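Side-chain contacts in long form salivary protein D7L1 (Anopheles stephensi, PDB 3NHI), which binds and sequesters cysteinyl leukotrienes and thromboxane A2 analogues of the vertebrate host, modulating blood feeding by female mosquitoes: residues M33-W36 with E42-D45; Y51-L56 with V110-A115; Q60-Q65 with A102-G107. All blocks are in the same frame, centred on the assembly; numbering follows the deposited sequence.

Contact 1. Residues M33-W36 with E42-D45; sequences MTLW and EPND. With EAH ((5S,7E,9E,11Z,14Z)-5-hydroxyicosa-7,9,11,14-tetraenoic acid), chain B.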
loop_
_atom_site.group_PDB
_atom_site.type_symbol
_atom_site.label_atom_id
_atom_site.label_comp_id
_atom_site.label_asym_id
_atom_site.label_seq_id
_atom_site.Cartn_x
_atom_site.Cartn_y
_atom_site.Cartn_z
ATOM N N MET A 33 -11.832 11.762 -8.724
ATOM C CA MET A 33 -11.506 11.687 -7.305
ATOM C C MET A 33 -12.697 12.065 -6.412
ATOM O O MET A 33 -12.934 11.406 -5.404
ATOM C CB MET A 33 -10.258 12.504 -6.955
ATOM C CG MET A 33 -9.747 12.221 -5.547
ATOM S SD MET A 33 -8.006 12.566 -5.283
ATOM C CE MET A 33 -7.960 14.324 -5.615
ATOM N N THR A 34 -13.452 13.092 -6.798
ATOM C CA THR A 34 -14.634 13.523 -6.035
ATOM C C THR A 34 -15.683 12.413 -5.926
ATOM O O THR A 34 -16.233 12.165 -4.846
ATOM C CB THR A 34 -15.276 14.795 -6.643
ATOM O OG1 THR A 34 -14.292 15.832 -6.732
ATOM C CG2 THR A 34 -16.447 15.290 -5.794
ATOM N N LEU A 35 -15.956 11.749 -7.045
ATOM C CA LEU A 35 -16.913 10.648 -7.064
ATOM C C LEU A 35 -16.395 9.445 -6.279
ATOM O O LEU A 35 -17.115 8.875 -5.460
ATOM C CB LEU A 35 -17.266 10.264 -8.509
ATOM C CG LEU A 35 -18.242 11.216 -9.221
ATOM C CD1 LEU A 35 -18.165 11.052 -10.732
ATOM C CD2 LEU A 35 -19.675 11.017 -8.733
ATOM N N TRP A 36 -15.139 9.073 -6.519
ATOM C CA TRP A 36 -14.572 7.901 -5.858
ATOM C C TRP A 36 -14.386 8.117 -4.355
ATOM O O TRP A 36 -14.582 7.187 -3.577
ATOM C CB TRP A 36 -13.250 7.467 -6.509
ATOM C CG TRP A 36 -13.344 7.116 -7.969
ATOM C CD1 TRP A 36 -14.481 6.946 -8.718
ATOM C CD2 TRP A 36 -12.242 6.871 -8.850
ATOM N NE1 TRP A 36 -14.148 6.624 -10.015
ATOM C CE2 TRP A 36 -12.782 6.574 -10.123
ATOM C CE3 TRP A 36 -10.848 6.887 -8.691
ATOM C CZ2 TRP A 36 -11.978 6.283 -11.228
ATOM C CZ3 TRP A 36 -10.045 6.601 -9.793
ATOM C CH2 TRP A 36 -10.614 6.307 -11.045
ATOM N N GLU A 42 -18.717 5.729 -10.226
ATOM C CA GLU A 42 -19.124 6.569 -11.335
ATOM C C GLU A 42 -17.926 7.431 -11.738
ATOM O O GLU A 42 -17.029 7.657 -10.920
ATOM C CB GLU A 42 -20.282 7.483 -10.914
ATOM C CG GLU A 42 -21.545 6.781 -10.457
ATOM C CD GLU A 42 -22.491 7.717 -9.722
ATOM O OE1 GLU A 42 -22.729 8.841 -10.211
ATOM O OE2 GLU A 42 -23.006 7.324 -8.659
ATOM N N PRO A 43 -17.891 7.905 -12.998
ATOM C CA PRO A 43 -18.845 7.610 -14.072
ATOM C C PRO A 43 -18.701 6.187 -14.596
ATOM O O PRO A 43 -17.739 5.501 -14.266
ATOM C CB PRO A 43 -18.459 8.606 -15.168
ATOM C CG PRO A 43 -17.046 8.882 -14.944
ATOM C CD PRO A 43 -16.843 8.836 -13.449
ATOM N N ASN A 44 -19.664 5.756 -15.401
ATOM C CA ASN A 44 -19.658 4.419 -15.974
ATOM C C ASN A 44 -18.776 4.379 -17.228
ATOM O O ASN A 44 -19.269 4.358 -18.361
ATOM C CB ASN A 44 -21.101 3.980 -16.274
ATOM C CG ASN A 44 -21.194 2.579 -16.858
ATOM O OD1 ASN A 44 -20.284 1.758 -16.729
ATOM N ND2 ASN A 44 -22.318 2.298 -17.509
ATOM N N ASP A 45 -17.465 4.375 -17.018
ATOM C CA ASP A 45 -16.511 4.273 -18.116
ATOM C C ASP A 45 -15.317 3.425 -17.702
ATOM O O ASP A 45 -15.235 3.012 -16.545
ATOM C CB ASP A 45 -16.086 5.668 -18.629
ATOM C CG ASP A 45 -15.298 6.484 -17.601
ATOM O OD1 ASP A 45 -15.257 7.720 -17.768
ATOM O OD2 ASP A 45 -14.701 5.929 -16.657
HETATM O O1 EAH B . -8.142 6.872 6.851
HETATM C C1 EAH B . -8.762 6.896 5.757
HETATM O O2 EAH B . -8.590 7.799 4.902
HETATM C C2 EAH B . -9.750 5.784 5.464
HETATM C C3 EAH B . -10.657 6.145 4.285
HETATM C C4 EAH B . -10.105 5.605 2.968
HETATM C C5 EAH B . -11.001 6.010 1.816
HETATM O O3 EAH B . -12.135 5.310 1.883
HETATM C C6 EAH B . -10.303 5.740 0.485
HETATM C C7 EAH B . -11.234 5.987 -0.691
HETATM C C8 EAH B . -11.636 4.672 -1.326
HETATM C C9 EAH B . -12.695 4.902 -2.301
HETATM C C10 EAH B . -13.188 3.747 -2.746
HETATM C C11 EAH B . -14.245 4.034 -3.713
HETATM C C12 EAH B . -15.001 3.092 -4.285
HETATM C C13 EAH B . -14.839 1.614 -4.016
HETATM C C14 EAH B . -13.941 1.039 -5.090
HETATM C C15 EAH B . -14.151 -0.127 -5.704
HETATM C C16 EAH B . -15.314 -1.038 -5.392
HETATM C C17 EAH B . -14.830 -2.158 -4.485
HETATM C C18 EAH B . -15.088 -1.818 -3.024
HETATM C C19 EAH B . -15.024 -3.071 -2.167
HETATM C C20 EAH B . -15.184 -2.729 -0.704
#
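Leu35, on the helix that runs from 28 to 37, reaches out to Glu42 and Pro43 near the end of the loop that leads on to helix 46-58. Its CB lies 3.6 Å from the carbonyl O of Glu42, and CG is a little farther from the same oxygen. At the branch the two methyls part company. CD1 keeps to the carbonyl and also packs on the proline ring, 3.7 Å from Pro43 CD, while CD2 crosses the glutamate chain at about a right angle, 4.0 Å from Glu42 OE1 and near its CB. With CG beside the backbone N (chi1 -77°), the forked leucine can touch both loop residues at once. The carboxylate oxygen that CD2 meets, Glu42 OE1, is paired in a salt bridge with Arg40 NH2.

Trp36 supplies the polar link. Its NE1 donates to Glu42 O at 3.2 Å, a weak, bent bond of 122°, with the oxygen near the indole plane at the ring's edge; Thr48 OG1 is a second, weak partner of NE1. The indole stacks on Tyr51, and Trp36 O lies 3.2 Å from C11 of the bound hydroxyeicosatetraenoic acid. The loop carbonyl may therefore help to fix the indole of this pocket residue, though so weak a bond would be a loose restraint by itself, and the stack on Tyr51 probably does more.

Contact 2. Residues Y51-L56 with V110-A115; sequences YAKCVL and VDLYNA. With EAH ((5S,7E,9E,11Z,14Z)-5-hydroxyicosa-7,9,11,14-tetraenoic acid), chain B.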
loop_
_atom_site.group_PDB
_atom_site.type_symbol
_atom_site.label_atom_id
_atom_site.label_comp_id
_atom_site.label_asym_id
_atom_site.label_seq_id
_atom_site.Cartn_x
_atom_site.Cartn_y
_atom_site.Cartn_z
ATOM N N TYR A 51 -10.522 0.964 -12.125
ATOM C CA TYR A 51 -10.354 1.344 -10.730
ATOM C C TYR A 51 -11.072 0.352 -9.805
ATOM O O TYR A 51 -10.490 -0.133 -8.827
ATOM C CB TYR A 51 -10.828 2.780 -10.481
ATOM C CG TYR A 51 -10.824 3.146 -9.020
ATOM C CD1 TYR A 51 -9.626 3.365 -8.342
ATOM C CD2 TYR A 51 -12.023 3.289 -8.323
ATOM C CE1 TYR A 51 -9.621 3.708 -6.992
ATOM C CE2 TYR A 51 -12.032 3.622 -6.981
ATOM C CZ TYR A 51 -10.835 3.822 -6.327
ATOM O OH TYR A 51 -10.861 4.154 -4.994
ATOM N N ALA A 52 -12.315 0.022 -10.140
ATOM C CA ALA A 52 -13.081 -0.961 -9.376
ATOM C C ALA A 52 -12.372 -2.316 -9.332
ATOM O O ALA A 52 -12.250 -2.922 -8.264
ATOM C CB ALA A 52 -14.481 -1.103 -9.943
ATOM N N LYS A 53 -11.888 -2.781 -10.482
ATOM C CA LYS A 53 -11.150 -4.037 -10.529
ATOM C C LYS A 53 -9.907 -3.966 -9.629
ATOM O O LYS A 53 -9.612 -4.908 -8.901
ATOM C CB LYS A 53 -10.759 -4.405 -11.966
ATOM C CG LYS A 53 -9.882 -5.651 -12.022
ATOM C CD LYS A 53 -9.666 -6.183 -13.436
ATOM C CE LYS A 53 -8.813 -7.443 -13.393
ATOM N NZ LYS A 53 -8.624 -8.069 -14.737
ATOM N N CYS A 54 -9.199 -2.839 -9.677
ATOM C CA CYS A 54 -8.021 -2.654 -8.839
ATOM C C CYS A 54 -8.347 -2.805 -7.351
ATOM O O CYS A 54 -7.642 -3.509 -6.621
ATOM C CB CYS A 54 -7.398 -1.290 -9.131
ATOM S SG CYS A 54 -5.862 -0.955 -8.241
ATOM N N VAL A 55 -9.424 -2.167 -6.909
ATOM C CA VAL A 55 -9.761 -2.211 -5.490
ATOM C C VAL A 55 -10.270 -3.591 -5.077
ATOM O O VAL A 55 -9.876 -4.107 -4.031
ATOM C CB VAL A 55 -10.751 -1.111 -5.102
ATOM C CG1 VAL A 55 -11.168 -1.230 -3.629
ATOM C CG2 VAL A 55 -10.132 0.256 -5.356
ATOM N N LEU A 56 -11.114 -4.200 -5.913
ATOM C CA LEU A 56 -11.599 -5.547 -5.625
ATOM C C LEU A 56 -10.435 -6.540 -5.522
ATOM O O LEU A 56 -10.427 -7.423 -4.648
ATOM C CB LEU A 56 -12.616 -6.008 -6.684
ATOM C CG LEU A 56 -13.979 -5.309 -6.664
ATOM C CD1 LEU A 56 -14.700 -5.497 -7.981
ATOM C CD2 LEU A 56 -14.840 -5.820 -5.518
ATOM N N VAL A 110 -14.573 -4.271 -17.094
ATOM C CA VAL A 110 -16.007 -4.026 -17.239
ATOM C C VAL A 110 -16.853 -5.182 -16.695
ATOM O O VAL A 110 -17.909 -4.944 -16.101
ATOM C CB VAL A 110 -16.411 -3.627 -18.692
ATOM C CG1 VAL A 110 -16.308 -4.808 -19.662
ATOM C CG2 VAL A 110 -17.812 -3.027 -18.716
ATOM N N ASP A 111 -16.378 -6.416 -16.868
ATOM C CA ASP A 111 -17.121 -7.575 -16.369
ATOM C C ASP A 111 -17.196 -7.553 -14.845
ATOM O O ASP A 111 -18.260 -7.802 -14.269
ATOM C CB ASP A 111 -16.526 -8.899 -16.875
ATOM C CG ASP A 111 -16.971 -9.244 -18.290
ATOM O OD1 ASP A 111 -17.891 -8.586 -18.818
ATOM O OD2 ASP A 111 -16.410 -10.202 -18.857
ATOM N N LEU A 112 -16.089 -7.214 -14.190
ATOM C CA LEU A 112 -16.090 -7.138 -12.730
ATOM C C LEU A 112 -16.909 -5.955 -12.225
ATOM O O LEU A 112 -17.658 -6.094 -11.270
ATOM C CB LEU A 112 -14.661 -7.122 -12.180
ATOM C CG LEU A 112 -13.818 -8.354 -12.521
ATOM C CD1 LEU A 112 -12.473 -8.213 -11.883
ATOM C CD2 LEU A 112 -14.490 -9.650 -12.062
ATOM N N TYR A 113 -16.772 -4.804 -12.874
ATOM C CA TYR A 113 -17.599 -3.645 -12.555
ATOM C C TYR A 113 -19.088 -3.964 -12.669
ATOM O O TYR A 113 -19.857 -3.675 -11.748
ATOM C CB TYR A 113 -17.229 -2.480 -13.464
ATOM C CG TYR A 113 -18.083 -1.238 -13.301
ATOM C CD1 TYR A 113 -17.707 -0.231 -12.412
ATOM C CD2 TYR A 113 -19.250 -1.061 -14.047
ATOM C CE1 TYR A 113 -18.464 0.928 -12.270
ATOM C CE2 TYR A 113 -20.021 0.099 -13.910
ATOM C CZ TYR A 113 -19.617 1.086 -13.022
ATOM O OH TYR A 113 -20.376 2.229 -12.878
ATOM N N ASN A 114 -19.495 -4.556 -13.790
ATOM C CA ASN A 114 -20.907 -4.858 -13.999
ATOM C C ASN A 114 -21.431 -5.833 -12.949
ATOM O O ASN A 114 -22.550 -5.678 -12.462
ATOM C CB ASN A 114 -21.156 -5.408 -15.411
ATOM C CG ASN A 114 -21.045 -4.342 -16.492
ATOM O OD1 ASN A 114 -21.152 -3.144 -16.225
ATOM N ND2 ASN A 114 -20.857 -4.783 -17.731
ATOM N N ALA A 115 -20.629 -6.836 -12.606
ATOM C CA ALA A 115 -21.036 -7.819 -11.605
ATOM C C ALA A 115 -21.098 -7.214 -10.209
ATOM O O ALA A 115 -22.032 -7.493 -9.449
ATOM C CB ALA A 115 -20.091 -9.018 -11.617
HETATM O O1 EAH B . -8.142 6.872 6.851
HETATM C C1 EAH B . -8.762 6.896 5.757
HETATM O O2 EAH B . -8.590 7.799 4.902
HETATM C C2 EAH B . -9.750 5.784 5.464
HETATM C C3 EAH B . -10.657 6.145 4.285
HETATM C C4 EAH B . -10.105 5.605 2.968
HETATM C C5 EAH B . -11.001 6.010 1.816
HETATM O O3 EAH B . -12.135 5.310 1.883
HETATM C C6 EAH B . -10.303 5.740 0.485
HETATM C C7 EAH B . -11.234 5.987 -0.691
HETATM C C8 EAH B . -11.636 4.672 -1.326
HETATM C C9 EAH B . -12.695 4.902 -2.301
HETATM C C10 EAH B . -13.188 3.747 -2.746
HETATM C C11 EAH B . -14.245 4.034 -3.713
HETATM C C12 EAH B . -15.001 3.092 -4.285
HETATM C C13 EAH B . -14.839 1.614 -4.016
HETATM C C14 EAH B . -13.941 1.039 -5.090
HETATM C C15 EAH B . -14.151 -0.127 -5.704
HETATM C C16 EAH B . -15.314 -1.038 -5.392
HETATM C C17 EAH B . -14.830 -2.158 -4.485
HETATM C C18 EAH B . -15.088 -1.818 -3.024
HETATM C C19 EAH B . -15.024 -3.071 -2.167
HETATM C C20 EAH B . -15.184 -2.729 -0.704
#
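Helix 46-58 forms part of the wall of the lipid pocket in this odorant-binding-protein-like domain, and helix 109-130 packs against it through Ala52, Lys53 and Leu56. The short segments cross at 78°, their axes 8.6 Å apart. The small Ala52 lets the edge of the Tyr113 ring come near its CB, 4.2 Å from CD1. Beside it, Leu112 CD1 lies against the aliphatic chain of Lys53, closest at CG, 3.6 Å away, and next at CD. The lysine is extended throughout, with CG anti to the backbone N (chi1 175°), which lays its methylenes past the leucine methyl and carries NZ on to a hydrogen bond with Gly107 O. Tyr113 likewise sends its hydroxyl outside the pair, to Leu41 O.

The ligand runs past other side chains of helix 46-58. Tyr51 OH comes 3.3 Å from C10 of the bound acid, in its polyene portion, while Val55 CB touches C15 at 3.6 Å. Leu56 faces both the ligand and helix 109-130, its CD2 packing on ligand C17 at 3.8 Å. A disulfide from Cys54 to Cys18 ties the helix to helix 8-22. The contacts are thus largely apolar, with the Tyr51 hydroxyl against the polyene as the exception on the ligand side, while the polar ends of Lys53 and Tyr113 are satisfied by backbone carbonyls beyond the interface.

Contact 3. Residues Q60-Q65 with A102-G107; sequences QIYDPQ and ANAKSG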
loop_
_atom_site.group_PDB
_atom_site.type_symbol
_atom_site.label_atom_id
_atom_site.label_comp_id
_atom_site.label_asym_id
_atom_site.label_seq_id
_atom_site.Cartn_x
_atom_site.Cartn_y
_atom_site.Cartn_z
ATOM N N GLN A 60 -8.798 -8.201 -2.087
ATOM C CA GLN A 60 -8.810 -9.668 -2.212
ATOM C C GLN A 60 -10.233 -10.243 -2.185
ATOM O O GLN A 60 -10.453 -11.426 -1.906
ATOM C CB GLN A 60 -7.830 -10.302 -1.204
ATOM C CG GLN A 60 -6.394 -9.795 -1.451
ATOM C CD GLN A 60 -5.420 -10.081 -0.323
ATOM O OE1 GLN A 60 -5.669 -10.911 0.531
ATOM N NE2 GLN A 60 -4.300 -9.360 -0.312
ATOM N N ILE A 61 -11.193 -9.378 -2.502
ATOM C CA ILE A 61 -12.572 -9.780 -2.747
ATOM C C ILE A 61 -12.668 -10.556 -4.072
ATOM O O ILE A 61 -13.453 -11.507 -4.198
ATOM C CB ILE A 61 -13.494 -8.528 -2.749
ATOM C CG1 ILE A 61 -13.470 -7.848 -1.378
ATOM C CG2 ILE A 61 -14.933 -8.877 -3.136
ATOM C CD1 ILE A 61 -14.137 -6.486 -1.363
ATOM N N TYR A 62 -11.873 -10.137 -5.051
ATOM C CA TYR A 62 -11.715 -10.844 -6.316
ATOM C C TYR A 62 -10.328 -11.475 -6.371
ATOM O O TYR A 62 -9.324 -10.807 -6.097
ATOM C CB TYR A 62 -11.870 -9.865 -7.483
ATOM C CG TYR A 62 -11.515 -10.461 -8.828
ATOM C CD1 TYR A 62 -12.360 -11.386 -9.438
ATOM C CD2 TYR A 62 -10.342 -10.091 -9.489
ATOM C CE1 TYR A 62 -12.033 -11.941 -10.676
ATOM C CE2 TYR A 62 -10.016 -10.630 -10.727
ATOM C CZ TYR A 62 -10.863 -11.553 -11.308
ATOM O OH TYR A 62 -10.517 -12.081 -12.533
ATOM N N ASP A 63 -10.271 -12.757 -6.730
ATOM C CA ASP A 63 -8.996 -13.420 -6.942
ATOM C C ASP A 63 -8.720 -13.557 -8.445
ATOM O O ASP A 63 -9.460 -14.256 -9.141
ATOM C CB ASP A 63 -8.974 -14.800 -6.296
ATOM C CG ASP A 63 -7.597 -15.423 -6.360
ATOM O OD1 ASP A 63 -6.758 -15.113 -5.483
ATOM O OD2 ASP A 63 -7.323 -16.162 -7.318
ATOM N N PRO A 64 -7.648 -12.905 -8.944
ATOM C CA PRO A 64 -7.384 -12.923 -10.384
ATOM C C PRO A 64 -6.904 -14.271 -10.927
ATOM O O PRO A 64 -7.099 -14.540 -12.104
ATOM C CB PRO A 64 -6.312 -11.843 -10.577
ATOM C CG PRO A 64 -5.788 -11.530 -9.250
ATOM C CD PRO A 64 -6.727 -12.020 -8.205
ATOM N N GLN A 65 -6.299 -15.107 -10.085
ATOM C CA GLN A 65 -5.822 -16.418 -10.546
ATOM C C GLN A 65 -6.979 -17.396 -10.737
ATOM O O GLN A 65 -7.063 -18.102 -11.743
ATOM C CB GLN A 65 -4.751 -16.974 -9.602
ATOM C CG GLN A 65 -3.568 -16.033 -9.374
ATOM C CD GLN A 65 -2.917 -15.570 -10.664
ATOM O OE1 GLN A 65 -2.816 -16.332 -11.630
ATOM N NE2 GLN A 65 -2.477 -14.314 -10.693
ATOM N N ALA A 102 -22.552 -13.323 -7.824
ATOM C CA ALA A 102 -21.926 -12.485 -8.840
ATOM C C ALA A 102 -21.127 -13.317 -9.839
ATOM O O ALA A 102 -20.427 -14.260 -9.455
ATOM C CB ALA A 102 -21.047 -11.433 -8.185
ATOM N N ASN A 103 -21.217 -12.937 -11.114
ATOM C CA ASN A 103 -20.559 -13.650 -12.210
ATOM C C ASN A 103 -19.399 -12.819 -12.747
ATOM O O ASN A 103 -19.609 -11.780 -13.377
ATOM C CB ASN A 103 -21.572 -13.948 -13.325
ATOM C CG ASN A 103 -21.013 -14.844 -14.423
ATOM O OD1 ASN A 103 -19.821 -15.159 -14.467
ATOM N ND2 ASN A 103 -21.890 -15.261 -15.324
ATOM N N ALA A 104 -18.180 -13.283 -12.483
ATOM C CA ALA A 104 -16.961 -12.593 -12.914
ATOM C C ALA A 104 -16.785 -12.618 -14.426
ATOM O O ALA A 104 -16.088 -11.763 -14.980
ATOM C CB ALA A 104 -15.748 -13.187 -12.234
ATOM N N LYS A 105 -17.422 -13.584 -15.085
ATOM C CA LYS A 105 -17.305 -13.753 -16.544
ATOM C C LYS A 105 -15.825 -13.771 -16.959
ATOM O O LYS A 105 -15.067 -14.608 -16.472
ATOM C CB LYS A 105 -18.163 -12.719 -17.297
ATOM C CG LYS A 105 -19.655 -12.885 -17.048
ATOM C CD LYS A 105 -20.507 -11.970 -17.911
ATOM C CE LYS A 105 -21.977 -12.221 -17.645
ATOM N NZ LYS A 105 -22.864 -11.325 -18.435
ATOM N N SER A 106 -15.397 -12.850 -17.827
ATOM C CA SER A 106 -14.016 -12.862 -18.323
ATOM C C SER A 106 -12.984 -12.365 -17.306
ATOM O O SER A 106 -11.781 -12.624 -17.445
ATOM C CB SER A 106 -13.894 -12.049 -19.618
ATOM O OG SER A 106 -13.846 -10.657 -19.341
ATOM N N GLY A 107 -13.451 -11.645 -16.286
ATOM C CA GLY A 107 -12.557 -11.019 -15.326
ATOM C C GLY A 107 -12.008 -9.681 -15.798
ATOM O O GLY A 107 -11.169 -9.086 -15.125
#
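Tyr62, in the first strand of a two-stranded antiparallel hairpin with 68-69, leans on the type II' beta turn Ala104-Gly107 that leads toward helix 109-130. Its CG stands anti to the backbone N (chi1 171°), which carries the ring across to the turn. There CE1 lies 4.2 Å from Ala104 CB, and the hydroxyl oxygen comes 3.6 Å from Gly107 CA; Ala104 CB and Gly107 CA both come at the ring obliquely. Leu112 and Leu56 also touch the tyrosine, while its OH hydrogen-bonds Asn67 OD1, so a polar tip is accommodated in a buried place. Alanine offers a small apolar surface to the ring. Glycine suits the turn's last position for two reasons: it readily takes the positive phi of 83°, and the absence of a side chain lets Tyr62 OH settle close to its CA.

The turn is braced from within. Gly107 N donates to Ala104 O at 2.9 Å, closing it, and Asn103 forms an Asx turn just ahead. With CG anti to the backbone N (chi1 -173°), the asparagine reaches forward along the chain: its amide oxygen OD1 accepts from Lys105 N at 2.9 Å, the donor standing above the carbonyl plane.

Overall arrangement
From the N terminus, contact 1 comes first: it closes the short loop between helix 28-37 and helix 46-58 and is complete before contact 2 opens. Contact 2 then spans a much longer excursion, bringing helix 109-130 back across helix 46-58. Contact 3 falls within that excursion, joining the hairpin strand 62-63 to the loop after helix 89-101. Contacts 2 and 3 are neighbours, their centres about 8 Å apart, and Ser106 OG probably hydrogen-bonds Asp111 OD2. Contact 1 meets contact 2 where Asn44 OD1 packs against Tyr113 CE2; both contacts touch the lipid. Contacts 1 and 3 do not meet, their nearest atoms being about 13 Å apart.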